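PDB 2GOU: oxidoreductase, FMN-binding from Shewanella oneidensis, which binds flavin mononucleotide and, as an old yellow enzyme homologue, probably acts as an NAD(P)H-dependent oxidoreductase on CH-CH groups of its substrates. Local coordinates for residues 20-25 with 43-48; 55-60 with 70-75. All coordinates share one frame; numbering follows the deposited sequence.

Contact 1 of 2, residues 20-25 with 43-48. With FMN (flavin mononucleotide), chain D.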
loop_
_atom_site.group_PDB
_atom_site.type_symbol
_atom_site.label_atom_id
_atom_site.label_comp_id
_atom_site.label_asym_id
_atom_site.label_seq_id
_atom_site.Cartn_x
_atom_site.Cartn_y
_atom_site.Cartn_z
ATOM N N ILE A 20 -2.031 11.423 -11.319
ATOM C CA ILE A 20 -2.836 11.150 -10.136
ATOM C C ILE A 20 -2.922 9.671 -9.823
ATOM O O ILE A 20 -3.205 8.846 -10.691
ATOM C CB ILE A 20 -4.258 11.699 -10.316
ATOM C CG1 ILE A 20 -4.182 13.215 -10.487
ATOM C CG2 ILE A 20 -5.134 11.307 -9.135
ATOM C CD1 ILE A 20 -5.454 13.841 -11.016
ATOM N N VAL A 21 -2.682 9.350 -8.561
ATOM C CA VAL A 21 -2.727 7.981 -8.103
ATOM C C VAL A 21 -3.830 7.785 -7.072
ATOM O O VAL A 21 -4.060 8.651 -6.224
ATOM C CB VAL A 21 -1.381 7.587 -7.428
ATOM C CG1 VAL A 21 -1.454 6.171 -6.868
ATOM C CG2 VAL A 21 -0.241 7.714 -8.425
ATOM N N MET A 22 -4.549 6.674 -7.187
ATOM C CA MET A 22 -5.512 6.308 -6.164
ATOM C C MET A 22 -4.634 5.371 -5.327
ATOM O O MET A 22 -4.298 4.263 -5.748
ATOM C CB MET A 22 -6.698 5.540 -6.728
ATOM C CG MET A 22 -7.626 5.058 -5.628
ATOM S SD MET A 22 -9.003 4.149 -6.285
ATOM C CE MET A 22 -9.769 3.549 -4.772
ATOM N N PRO A 23 -4.230 5.822 -4.138
ATOM C CA PRO A 23 -3.376 5.017 -3.265
ATOM C C PRO A 23 -4.122 3.836 -2.684
ATOM O O PRO A 23 -5.343 3.812 -2.672
ATOM C CB PRO A 23 -2.934 6.022 -2.209
ATOM C CG PRO A 23 -4.176 6.853 -2.032
ATOM C CD PRO A 23 -4.715 7.031 -3.445
ATOM N N PRO A 24 -3.387 2.833 -2.199
ATOM C CA PRO A 24 -3.987 1.632 -1.614
ATOM C C PRO A 24 -4.850 1.963 -0.407
ATOM O O PRO A 24 -4.382 2.614 0.527
ATOM C CB PRO A 24 -2.770 0.787 -1.242
ATOM C CG PRO A 24 -1.710 1.807 -0.949
ATOM C CD PRO A 24 -1.921 2.830 -2.042
ATOM N N MET A 25 -6.104 1.524 -0.427
ATOM C CA MET A 25 -6.982 1.790 0.700
ATOM C C MET A 25 -7.892 0.632 1.053
ATOM O O MET A 25 -8.835 0.294 0.328
ATOM C CB MET A 25 -7.831 3.036 0.457
ATOM C CG MET A 25 -7.014 4.316 0.436
ATOM S SD MET A 25 -8.024 5.794 0.162
ATOM C CE MET A 25 -8.491 5.567 -1.568
ATOM N N ILE A 43 -16.744 -2.516 -9.215
ATOM C CA ILE A 43 -17.458 -1.283 -9.543
ATOM C C ILE A 43 -16.744 -0.098 -8.895
ATOM O O ILE A 43 -16.509 0.923 -9.535
ATOM C CB ILE A 43 -18.911 -1.348 -9.039
ATOM C CG1 ILE A 43 -19.690 -2.383 -9.851
ATOM C CG2 ILE A 43 -19.576 0.021 -9.141
ATOM C CD1 ILE A 43 -21.060 -2.683 -9.294
ATOM N N TYR A 44 -16.401 -0.258 -7.621
ATOM C CA TYR A 44 -15.699 0.757 -6.846
ATOM C C TYR A 44 -14.424 1.229 -7.546
ATOM O O TYR A 44 -14.204 2.425 -7.715
ATOM C CB TYR A 44 -15.374 0.165 -5.477
ATOM C CG TYR A 44 -14.364 0.920 -4.653
ATOM C CD1 TYR A 44 -14.664 2.166 -4.108
ATOM C CD2 TYR A 44 -13.125 0.352 -4.360
ATOM C CE1 TYR A 44 -13.759 2.821 -3.284
ATOM C CE2 TYR A 44 -12.207 1.003 -3.540
ATOM C CZ TYR A 44 -12.541 2.237 -2.998
ATOM O OH TYR A 44 -11.674 2.864 -2.134
ATOM N N TYR A 45 -13.576 0.295 -7.960
ATOM C CA TYR A 45 -12.346 0.687 -8.629
ATOM C C TYR A 45 -12.599 1.241 -10.026
ATOM O O TYR A 45 -11.973 2.212 -10.434
ATOM C CB TYR A 45 -11.374 -0.493 -8.684
ATOM C CG TYR A 45 -10.727 -0.795 -7.348
ATOM C CD1 TYR A 45 -9.805 0.089 -6.790
ATOM C CD2 TYR A 45 -11.018 -1.972 -6.654
ATOM C CE1 TYR A 45 -9.181 -0.188 -5.583
ATOM C CE2 TYR A 45 -10.399 -2.259 -5.440
ATOM C CZ TYR A 45 -9.482 -1.364 -4.916
ATOM O OH TYR A 45 -8.850 -1.642 -3.731
ATOM N N ALA A 46 -13.527 0.641 -10.763
ATOM C CA ALA A 46 -13.813 1.130 -12.106
ATOM C C ALA A 46 -14.344 2.564 -12.081
ATOM O O ALA A 46 -14.092 3.340 -13.004
ATOM C CB ALA A 46 -14.806 0.204 -12.802
ATOM N N GLN A 47 -15.067 2.914 -11.022
ATOM C CA GLN A 47 -15.614 4.261 -10.865
ATOM C C GLN A 47 -14.503 5.287 -10.712
ATOM O O GLN A 47 -14.710 6.475 -10.954
ATOM C CB GLN A 47 -16.503 4.345 -9.618
ATOM C CG GLN A 47 -17.887 3.732 -9.769
ATOM C CD GLN A 47 -18.747 3.856 -8.516
ATOM O OE1 GLN A 47 -19.967 3.679 -8.573
ATOM N NE2 GLN A 47 -18.121 4.142 -7.386
ATOM N N ARG A 48 -13.328 4.816 -10.309
ATOM C CA ARG A 48 -12.193 5.694 -10.054
ATOM C C ARG A 48 -11.064 5.544 -11.058
ATOM O O ARG A 48 -9.959 6.039 -10.842
ATOM C CB ARG A 48 -11.711 5.423 -8.621
ATOM C CG ARG A 48 -12.755 5.882 -7.604
ATOM C CD ARG A 48 -12.657 5.235 -6.225
ATOM N NE ARG A 48 -13.694 5.832 -5.379
ATOM C CZ ARG A 48 -14.995 5.573 -5.486
ATOM N NH1 ARG A 48 -15.445 4.693 -6.376
ATOM N NH2 ARG A 48 -15.863 6.273 -4.763
HETATM N N1 FMN D . -2.149 2.497 2.920
HETATM C C2 FMN D . -1.567 1.328 2.376
HETATM O O2 FMN D . -0.431 1.280 2.061
HETATM N N3 FMN D . -2.389 0.159 2.286
HETATM C C4 FMN D . -3.687 0.075 2.657
HETATM O O4 FMN D . -4.421 -1.068 2.480
HETATM C C4A FMN D . -4.262 1.275 3.348
HETATM N N5 FMN D . -5.576 1.270 3.731
HETATM C C5A FMN D . -6.157 2.469 4.007
HETATM C C6 FMN D . -7.609 2.504 4.259
HETATM C C7 FMN D . -8.313 3.756 4.415
HETATM C C7M FMN D . -9.836 3.683 4.419
HETATM C C8 FMN D . -7.618 5.000 4.255
HETATM C C8M FMN D . -8.185 6.436 4.401
HETATM C C9 FMN D . -6.196 5.039 4.220
HETATM C C9A FMN D . -5.440 3.742 3.994
HETATM N N10 FMN D . -4.058 3.655 3.602
HETATM C C10 FMN D . -3.416 2.489 3.305
HETATM C "C1'" FMN D . -3.261 4.930 3.546
HETATM C "C2'" FMN D . -3.487 5.644 2.203
HETATM O "O2'" FMN D . -2.981 4.910 1.088
HETATM C "C3'" FMN D . -2.870 7.043 2.157
HETATM O "O3'" FMN D . -1.437 6.947 2.219
HETATM C "C4'" FMN D . -3.327 7.929 3.302
HETATM O "O4'" FMN D . -4.786 7.916 3.442
HETATM C "C5'" FMN D . -2.829 9.351 3.187
HETATM O "O5'" FMN D . -3.372 10.012 2.000
HETATM P P FMN D . -4.626 10.978 2.084
HETATM O O1P FMN D . -5.844 10.170 2.391
HETATM O O2P FMN D . -4.299 12.017 3.139
HETATM O O3P FMN D . -4.702 11.591 0.682
HETATM O O HOH W 1 -9.484 1.414 -2.006
#
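The terminal methyl of Met22 does most of the touching here: one carbon, CE, is wedged among Tyr44, Tyr45 and Arg48. It lies 3.3 Å from Tyr44 OH, while Tyr45 CE1 is 3.9 Å from the same Met22 CE, and it meets both rings obliquely. Met22 CG stands anti to the backbone N (chi1 175°) and the chain stays extended to CE, which carries the methyl from the first strand of the TIM barrel out to helix 39-46. The sulfur makes an oblique Met-aromatic contact, Met22 SD being 5.3 Å from the centroid of the Tyr45 ring.

Arg48 closes the pocket with its aliphatic part, CD lying 3.6 Å from Met22 CE. Its guanidinium has Tyr44 CD1 over one face and donates from NH1 to a lone pair of Tyr44 O at 2.9 Å; NE and NH2 reach the carbonyls of Phe325 and Ile326. With an alanine in place of Arg48, all three carbonyls would probably lose this donor, and a gap would open where the CD methylene packs on Met22 CE.

Polar linkage between the segments runs through a water, 2.7 Å from Met25 O and 2.6 Å from Tyr44 OH, a hydroxyl that Arg27 also engages. The chemistry implies two roles: the residues following strand 20-22 meet FMN through Pro24 O, which accepts from O2', and through the Pro24 and Met25 side chains, while Met22 packs on the helix side by mostly apolar contact.

Contact 2 of 2, residues 55-60 with 70-75; sequences VSEGTQ and WTPGIY. With FMN (flavin mononucleotide), chain D.
Thr59 and Gln60, at the C-terminal end of the second strand of this TIM barrel, grip the loop 70-75 that leads into helix 77-93, and most of the grip comes from side chains. Gln60 does the most. Its CG sits between the backbone N and the carbonyl carbon (chi1 63°) and the chain then bends at chi2 (-94°), folding the amide back onto Thr71. There the two residues pair twice: Thr71 OG1 donates to Gln60 OE1 at 2.7 Å, and Gln60 NE2 donates to Thr71 O at 2.9 Å, the carbonyl lying close to the amide plane although the nitrogen stands above the carbonyl's own plane. The reciprocal bonds fix which end of the amide is oxygen and hold it against rotation.

Thr59 uses its two branches differently. OG1, anti to the backbone N (chi1 -177°), donates to Pro72 O at 2.7 Å from above the carbonyl plane, and Trp83 NE1 bonds to the same hydroxyl. CG2 turns instead to Ile74, whose side chain crosses that of Thr59 at about a right angle, with Ile74 CG2 3.9 Å from Thr59 CG2. Further back, Glu57 brings OE1 against Pro72 CG and CD, 3.2 Å from CD, the two side chains crossing obliquely; OE2 has Tyr45 as its partner.

The backbone contributes Ile74 N to Gln60 O, a bond of 3.1 Å. Between Glu57 and Thr59, Gly58 N donates to flavin O4, so the same strand end both binds the cofactor and anchors the loop. At the outer end, the edge of the Tyr75 ring faces Gln60 O, and one water lies 2.9 Å from Gln60 NE2 and 2.7 Å from Tyr75 OH.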
loop_
_atom_site.group_PDB
_atom_site.type_symbol
_atom_site.label_atom_id
_atom_site.label_comp_id
_atom_site.label_asym_id
_atom_site.label_seq_id
_atom_site.Cartn_x
_atom_site.Cartn_y
_atom_site.Cartn_z
ATOM N N VAL A 55 -3.768 1.787 -7.146
ATOM C CA VAL A 55 -3.055 0.781 -6.379
ATOM C C VAL A 55 -4.154 0.162 -5.514
ATOM O O VAL A 55 -4.885 0.865 -4.809
ATOM C CB VAL A 55 -1.975 1.374 -5.464
ATOM C CG1 VAL A 55 -1.243 0.243 -4.741
ATOM C CG2 VAL A 55 -0.992 2.202 -6.275
ATOM N N SER A 56 -4.302 -1.148 -5.592
ATOM C CA SER A 56 -5.335 -1.799 -4.813
ATOM C C SER A 56 -5.083 -1.706 -3.326
ATOM O O SER A 56 -3.963 -1.466 -2.875
ATOM C CB SER A 56 -5.411 -3.292 -5.162
ATOM O OG SER A 56 -4.424 -4.035 -4.434
ATOM N N GLU A 57 -6.160 -1.897 -2.577
ATOM C CA GLU A 57 -6.092 -1.983 -1.136
ATOM C C GLU A 57 -5.130 -3.142 -0.851
ATOM O O GLU A 57 -4.947 -4.047 -1.684
ATOM C CB GLU A 57 -7.473 -2.363 -0.602
ATOM C CG GLU A 57 -8.007 -3.656 -1.223
ATOM C CD GLU A 57 -9.519 -3.714 -1.253
ATOM O OE1 GLU A 57 -10.122 -4.253 -0.307
ATOM O OE2 GLU A 57 -10.112 -3.208 -2.225
ATOM N N GLY A 58 -4.531 -3.130 0.331
ATOM C CA GLY A 58 -3.639 -4.214 0.699
ATOM C C GLY A 58 -4.340 -5.553 0.535
ATOM O O GLY A 58 -5.506 -5.722 0.907
ATOM N N THR A 59 -3.644 -6.512 -0.060
ATOM C CA THR A 59 -4.217 -7.831 -0.250
ATOM C C THR A 59 -3.211 -8.838 0.319
ATOM O O THR A 59 -2.059 -8.925 -0.124
ATOM C CB THR A 59 -4.590 -8.053 -1.763
ATOM O OG1 THR A 59 -5.220 -9.327 -1.917
ATOM C CG2 THR A 59 -3.382 -7.948 -2.680
ATOM N N GLN A 60 -3.640 -9.575 1.343
ATOM C CA GLN A 60 -2.747 -10.504 2.032
ATOM C C GLN A 60 -2.228 -11.647 1.186
ATOM O O GLN A 60 -2.964 -12.272 0.418
ATOM C CB GLN A 60 -3.400 -11.044 3.311
ATOM C CG GLN A 60 -4.660 -11.858 3.087
ATOM C CD GLN A 60 -5.923 -11.029 3.191
ATOM O OE1 GLN A 60 -5.884 -9.800 3.096
ATOM N NE2 GLN A 60 -7.057 -11.697 3.381
ATOM N N TRP A 70 -12.132 -9.080 6.795
ATOM C CA TRP A 70 -12.673 -8.933 5.455
ATOM C C TRP A 70 -11.823 -8.284 4.378
ATOM O O TRP A 70 -12.363 -7.739 3.413
ATOM C CB TRP A 70 -14.027 -8.219 5.539
ATOM C CG TRP A 70 -14.854 -8.652 6.716
ATOM C CD1 TRP A 70 -15.227 -9.933 7.044
ATOM C CD2 TRP A 70 -15.398 -7.812 7.744
ATOM N NE1 TRP A 70 -15.967 -9.930 8.206
ATOM C CE2 TRP A 70 -16.082 -8.638 8.652
ATOM C CE3 TRP A 70 -15.360 -6.425 7.968
ATOM C CZ2 TRP A 70 -16.733 -8.132 9.785
ATOM C CZ3 TRP A 70 -16.008 -5.922 9.095
ATOM C CH2 TRP A 70 -16.685 -6.776 9.986
ATOM N N THR A 71 -10.504 -8.325 4.530
ATOM C CA THR A 71 -9.650 -7.789 3.485
ATOM C C THR A 71 -9.460 -8.922 2.465
ATOM O O THR A 71 -9.420 -10.106 2.817
ATOM C CB THR A 71 -8.288 -7.299 4.039
ATOM O OG1 THR A 71 -7.583 -8.381 4.656
ATOM C CG2 THR A 71 -8.502 -6.199 5.056
ATOM N N PRO A 72 -9.367 -8.583 1.181
ATOM C CA PRO A 72 -9.196 -9.595 0.139
ATOM C C PRO A 72 -7.821 -10.226 0.088
ATOM O O PRO A 72 -6.812 -9.533 0.227
ATOM C CB PRO A 72 -9.503 -8.825 -1.137
ATOM C CG PRO A 72 -8.921 -7.466 -0.823
ATOM C CD PRO A 72 -9.399 -7.224 0.603
ATOM N N GLY A 73 -7.785 -11.538 -0.121
ATOM C CA GLY A 73 -6.517 -12.226 -0.239
ATOM C C GLY A 73 -6.127 -12.365 -1.700
ATOM O O GLY A 73 -6.908 -12.042 -2.606
ATOM N N ILE A 74 -4.909 -12.832 -1.945
ATOM C CA ILE A 74 -4.448 -13.021 -3.312
ATOM C C ILE A 74 -3.645 -14.322 -3.400
ATOM O O ILE A 74 -2.699 -14.442 -4.183
ATOM C CB ILE A 74 -3.636 -11.770 -3.782
ATOM C CG1 ILE A 74 -3.413 -11.818 -5.296
ATOM C CG2 ILE A 74 -2.324 -11.653 -3.007
ATOM C CD1 ILE A 74 -3.164 -10.433 -5.895
ATOM N N TYR A 75 -4.051 -15.312 -2.605
ATOM C CA TYR A 75 -3.353 -16.597 -2.588
ATOM C C TYR A 75 -4.172 -17.822 -3.009
ATOM O O TYR A 75 -3.591 -18.862 -3.316
ATOM C CB TYR A 75 -2.699 -16.824 -1.214
ATOM C CG TYR A 75 -3.654 -16.790 -0.048
ATOM C CD1 TYR A 75 -4.317 -17.943 0.372
ATOM C CD2 TYR A 75 -3.900 -15.601 0.634
ATOM C CE1 TYR A 75 -5.202 -17.912 1.443
ATOM C CE2 TYR A 75 -4.782 -15.560 1.706
ATOM C CZ TYR A 75 -5.432 -16.717 2.103
ATOM O OH TYR A 75 -6.323 -16.676 3.148
HETATM N N1 FMN D . -2.149 2.497 2.920
HETATM C C2 FMN D . -1.567 1.328 2.376
HETATM O O2 FMN D . -0.431 1.280 2.061
HETATM N N3 FMN D . -2.389 0.159 2.286
HETATM C C4 FMN D . -3.687 0.075 2.657
HETATM O O4 FMN D . -4.421 -1.068 2.480
HETATM C C4A FMN D . -4.262 1.275 3.348
HETATM N N5 FMN D . -5.576 1.270 3.731
HETATM C C5A FMN D . -6.157 2.469 4.007
HETATM C C6 FMN D . -7.609 2.504 4.259
HETATM C C7 FMN D . -8.313 3.756 4.415
HETATM C C7M FMN D . -9.836 3.683 4.419
HETATM C C8 FMN D . -7.618 5.000 4.255
HETATM C C8M FMN D . -8.185 6.436 4.401
HETATM C C9 FMN D . -6.196 5.039 4.220
HETATM C C9A FMN D . -5.440 3.742 3.994
HETATM N N10 FMN D . -4.058 3.655 3.602
HETATM C C10 FMN D . -3.416 2.489 3.305
HETATM C "C1'" FMN D . -3.261 4.930 3.546
HETATM C "C2'" FMN D . -3.487 5.644 2.203
HETATM O "O2'" FMN D . -2.981 4.910 1.088
HETATM C "C3'" FMN D . -2.870 7.043 2.157
HETATM O "O3'" FMN D . -1.437 6.947 2.219
HETATM C "C4'" FMN D . -3.327 7.929 3.302
HETATM O "O4'" FMN D . -4.786 7.916 3.442
HETATM C "C5'" FMN D . -2.829 9.351 3.187
HETATM O "O5'" FMN D . -3.372 10.012 2.000
HETATM P P FMN D . -4.626 10.978 2.084
HETATM O O1P FMN D . -5.844 10.170 2.391
HETATM O O2P FMN D . -4.299 12.017 3.139
HETATM O O3P FMN D . -4.702 11.591 0.682
HETATM O O HOH W 2 -7.256 -14.428 4.352
#

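Overall arrangement
The two contacts follow one another along the chain, contact 1 closing at residue 48 before contact 2 opens at 55, and their centres lie about 14 Å apart. Contact 1 joins strand 20-22 to helix 39-46 within the first beta-alpha-beta unit; contact 2 ties the end of strand 53-60 to the loop before helix 77-93. Strands 20-22 and 53-60 are parallel neighbours in the eight-stranded barrel, and Met22 O lies 2.9 Å from Val55 N, a probable hydrogen bond. Tyr45 and Glu57 probably provide a side-chain tie between the contacts. Both also touch FMN, so strand 53-60 and the residues just after strand 20-22 contribute to one flavin site from adjacent barrel positions.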